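Local structure of putative peptide ABC-transport system periplasmic peptide-binding protein (Campylobacter jejuni, 4OET) at residues K4-I9 / R191-H196. The protein probably serves as the periplasmic solute-binding component of an ABC transporter, perhaps for peptides, and can bind a metal ion. Numbering follows the deposited sequence.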
ATOM      1  N   LYS A   4      25.045   9.962 -18.909  1.00 43.58           N
ATOM      2  CA  LYS A   4      24.067   9.169 -19.645  1.00 44.00           C
ATOM      3  C   LYS A   4      23.887   7.771 -19.060  1.00 42.56           C
ATOM      4  O   LYS A   4      22.772   7.248 -19.015  1.00 41.86           O
ATOM      5  CB  LYS A   4      24.489   9.074 -21.115  1.00 46.64           C
ATOM      6  CG  LYS A   4      23.606   8.200 -21.993  1.00 48.40           C
ATOM      7  CD  LYS A   4      24.064   8.288 -23.449  1.00 52.09           C
ATOM      8  CE  LYS A   4      25.574   8.088 -23.558  1.00 54.01           C
ATOM      9  NZ  LYS A   4      26.180   8.954 -24.609  1.00 56.61           N
ATOM     10  N   ASP A   5      24.981   7.187 -18.581  1.00 42.14           N
ATOM     11  CA  ASP A   5      24.965   5.814 -18.084  1.00 41.78           C
ATOM     12  C   ASP A   5      24.551   5.784 -16.620  1.00 39.50           C
ATOM     13  O   ASP A   5      24.610   4.742 -15.963  1.00 37.59           O
ATOM     14  CB  ASP A   5      26.342   5.171 -18.246  1.00 43.94           C
ATOM     15  CG  ASP A   5      27.409   5.881 -17.435  1.00 45.69           C
ATOM     16  OD1 ASP A   5      27.255   7.095 -17.193  1.00 46.34           O
ATOM     17  OD2 ASP A   5      28.393   5.228 -17.027  1.00 47.56           O
ATOM     18  N   THR A   6      24.150   6.945 -16.115  1.00 38.84           N
ATOM     19  CA  THR A   6      23.731   7.076 -14.734  1.00 37.27           C
ATOM     20  C   THR A   6      22.287   7.528 -14.638  1.00 36.28           C
ATOM     21  O   THR A   6      21.842   8.430 -15.346  1.00 36.48           O
ATOM     22  CB  THR A   6      24.629   8.062 -13.969  1.00 38.77           C
ATOM     23  OG1 THR A   6      25.972   7.564 -13.959  1.00 41.17           O
ATOM     24  CG2 THR A   6      24.160   8.217 -12.535  1.00 38.04           C
ATOM     25  N   LEU A   7      21.569   6.896 -13.724  1.00 35.65           N
ATOM     26  CA  LEU A   7      20.168   7.171 -13.484  1.00 34.93           C
ATOM     27  C   LEU A   7      20.026   7.595 -12.027  1.00 33.16           C
ATOM     28  O   LEU A   7      20.386   6.834 -11.131  1.00 32.29           O
ATOM     29  CB  LEU A   7      19.337   5.924 -13.782  1.00 35.87           C
ATOM     30  CG  LEU A   7      17.833   5.982 -14.019  1.00 37.94           C
ATOM     31  CD1 LEU A   7      17.477   7.241 -14.757  1.00 38.88           C
ATOM     32  CD2 LEU A   7      17.383   4.749 -14.801  1.00 39.11           C
ATOM     33  N   ILE A   8      19.542   8.808 -11.779  1.00 32.13           N
ATOM     34  CA  ILE A   8      19.358   9.243 -10.396  1.00 30.40           C
ATOM     35  C   ILE A   8      17.886   9.509 -10.081  1.00 30.53           C
ATOM     36  O   ILE A   8      17.239  10.366 -10.694  1.00 31.27           O
ATOM     37  CB  ILE A   8      20.180  10.506 -10.055  1.00 29.47           C
ATOM     38  CG1 ILE A   8      21.670  10.286 -10.324  1.00 28.15           C
ATOM     39  CG2 ILE A   8      19.992  10.879  -8.595  1.00 29.25           C
ATOM     40  CD1 ILE A   8      22.483  11.563 -10.251  1.00 27.80           C
ATOM     41  N   ILE A   9      17.369   8.752  -9.118  1.00 28.27           N
ATOM     42  CA  ILE A   9      15.966   8.800  -8.741  1.00 26.78           C
ATOM     43  C   ILE A   9      15.833   9.150  -7.270  1.00 26.23           C
ATOM     44  O   ILE A   9      16.506   8.564  -6.422  1.00 23.84           O
ATOM     45  CB  ILE A   9      15.264   7.455  -8.997  1.00 25.73           C
ATOM     46  CG1 ILE A   9      15.450   7.031 -10.459  1.00 24.05           C
ATOM     47  CG2 ILE A   9      13.779   7.548  -8.634  1.00 26.59           C
ATOM     48  CD1 ILE A   9      14.885   5.672 -10.772  1.00 22.66           C
ATOM     49  N   ARG A 191      24.365   2.512 -14.227  1.00 33.14           N
ATOM     50  CA  ARG A 191      24.531   3.125 -12.916  1.00 34.50           C
ATOM     51  C   ARG A 191      23.200   3.691 -12.384  1.00 32.23           C
ATOM     52  O   ARG A 191      22.535   4.490 -13.045  1.00 31.06           O
ATOM     53  CB  ARG A 191      25.611   4.213 -12.994  1.00 37.64           C
ATOM     54  CG  ARG A 191      26.115   4.721 -11.652  1.00 41.51           C
ATOM     55  CD  ARG A 191      27.484   5.402 -11.793  1.00 45.85           C
ATOM     56  NE  ARG A 191      27.878   6.096 -10.566  1.00 48.79           N
ATOM     57  CZ  ARG A 191      27.826   7.417 -10.398  1.00 50.80           C
ATOM     58  NH1 ARG A 191      27.408   8.199 -11.384  1.00 51.05           N
ATOM     59  NH2 ARG A 191      28.198   7.957  -9.242  1.00 51.66           N
ATOM     60  N   LEU A 192      22.830   3.269 -11.178  1.00 30.81           N
ATOM     61  CA  LEU A 192      21.597   3.713 -10.537  1.00 29.39           C
ATOM     62  C   LEU A 192      21.898   4.297  -9.164  1.00 30.03           C
ATOM     63  O   LEU A 192      22.582   3.667  -8.351  1.00 31.62           O
ATOM     64  CB  LEU A 192      20.598   2.556 -10.395  1.00 26.94           C
ATOM     65  CG  LEU A 192      19.293   2.870  -9.647  1.00 23.96           C
ATOM     66  CD1 LEU A 192      18.514   3.976 -10.336  1.00 19.25           C
ATOM     67  CD2 LEU A 192      18.443   1.620  -9.515  1.00 22.55           C
ATOM     68  N   ILE A 193      21.431   5.518  -8.928  1.00 28.45           N
ATOM     69  CA  ILE A 193      21.499   6.121  -7.602  1.00 28.08           C
ATOM     70  C   ILE A 193      20.094   6.402  -7.092  1.00 26.71           C
ATOM     71  O   ILE A 193      19.300   7.043  -7.778  1.00 24.62           O
ATOM     72  CB  ILE A 193      22.312   7.427  -7.603  1.00 28.91           C
ATOM     73  CG1 ILE A 193      23.803   7.123  -7.788  1.00 31.23           C
ATOM     74  CG2 ILE A 193      22.110   8.184  -6.300  1.00 27.87           C
ATOM     75  CD1 ILE A 193      24.523   8.111  -8.686  1.00 32.17           C
ATOM     76  N   ILE A 194      19.775   5.897  -5.903  1.00 28.50           N
ATOM     77  CA  ILE A 194      18.503   6.229  -5.266  1.00 28.54           C
ATOM     78  C   ILE A 194      18.784   7.236  -4.170  1.00 29.21           C
ATOM     79  O   ILE A 194      19.436   6.928  -3.174  1.00 29.64           O
ATOM     80  CB  ILE A 194      17.788   4.998  -4.688  1.00 28.03           C
ATOM     81  CG1 ILE A 194      17.342   4.078  -5.829  1.00 28.11           C
ATOM     82  CG2 ILE A 194      16.593   5.422  -3.853  1.00 27.02           C
ATOM     83  CD1 ILE A 194      16.366   4.729  -6.781  1.00 27.27           C
ATOM     84  N   LYS A 195      18.316   8.455  -4.387  1.00 29.41           N
ATOM     85  CA  LYS A 195      18.592   9.561  -3.491  1.00 31.48           C
ATOM     86  C   LYS A 195      17.441   9.745  -2.500  1.00 30.55           C
ATOM     87  O   LYS A 195      16.272   9.776  -2.891  1.00 28.97           O
ATOM     88  CB  LYS A 195      18.819  10.831  -4.315  1.00 33.74           C
ATOM     89  CG  LYS A 195      19.618  11.919  -3.640  1.00 36.94           C
ATOM     90  CD  LYS A 195      20.069  12.936  -4.680  1.00 39.98           C
ATOM     91  CE  LYS A 195      20.899  14.056  -4.076  1.00 43.27           C
ATOM     92  NZ  LYS A 195      21.414  14.964  -5.145  1.00 45.24           N
ATOM     93  N   HIS A 196      17.764   9.847  -1.218  1.00 31.30           N
ATOM     94  CA  HIS A 196      16.731  10.089  -0.224  1.00 31.32           C
ATOM     95  C   HIS A 196      16.414  11.574  -0.136  1.00 31.54           C
ATOM     96  O   HIS A 196      17.239  12.366   0.321  1.00 31.23           O
ATOM     97  CB  HIS A 196      17.137   9.575   1.159  1.00 32.34           C
ATOM     98  CG  HIS A 196      16.181   9.976   2.241  1.00 33.50           C
ATOM     99  ND1 HIS A 196      16.587  10.607   3.398  1.00 35.11           N
ATOM    100  CD2 HIS A 196      14.834   9.864   2.326  1.00 32.93           C
ATOM    101  CE1 HIS A 196      15.532  10.851   4.156  1.00 34.77           C
ATOM    102  NE2 HIS A 196      14.456  10.413   3.528  1.00 33.47           N
TER
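R191 O receives the backbone N-H of L7 at 2.7 Å from L7 N, and a weaker CA-H...O contact from T6 reaches the same oxygen. The pattern recurs in parallel register: L7 O accepts I193 N and contacts the CA-H of L192, I193 O takes I9 N almost straight (173° at the hydrogen), and I9 O accepts K195 N; a backbone bond between K195 and V11 continues the pairing. Before the strand proper begins, D5 O already accepts R191 N.

On the face carrying T6, I8, R191 and I193, one side-chain bond joins the strands. R191 runs extended alongside T6 and reaches NH1 across to OG1, 3.0 Å away, with the hydroxyl oxygen at the guanidinium edge, close to its plane. With T6 OG1 beside its backbone N (chi1 -62°), CG2 is directed toward I193, whose CD1 it meets at 3.9 Å. That same I193 methyl lies over one guanidinium face, offset toward the rim, and touches I8 CG1. The strongest polar partner of the arginine is E175 on strand 173-178, in a salt bridge with NE.

The reverse face, carrying L7, I9, L192 and I194, is aliphatic within the two strands. I9 CB abuts I194 CD1 at 3.7 Å, and the CD1 methyls of I9 and L192 meet at 4.0 Å; W492 adjoins I9, and L32 of helix 30-33 touches L192 and I194.

This regular parallel pairing, in which L7 and I9 turn both N-H and C=O to 191-196, ties the N-terminal strand, outermost in a four-stranded mixed sheet, to one far along this family 5 solute-binding protein. Two polar anchors on separate nitrogens probably restrict guanidinium rotation, while interstrand amides and carbonyls satisfy one another between a face of mixed polarity and an apolar one.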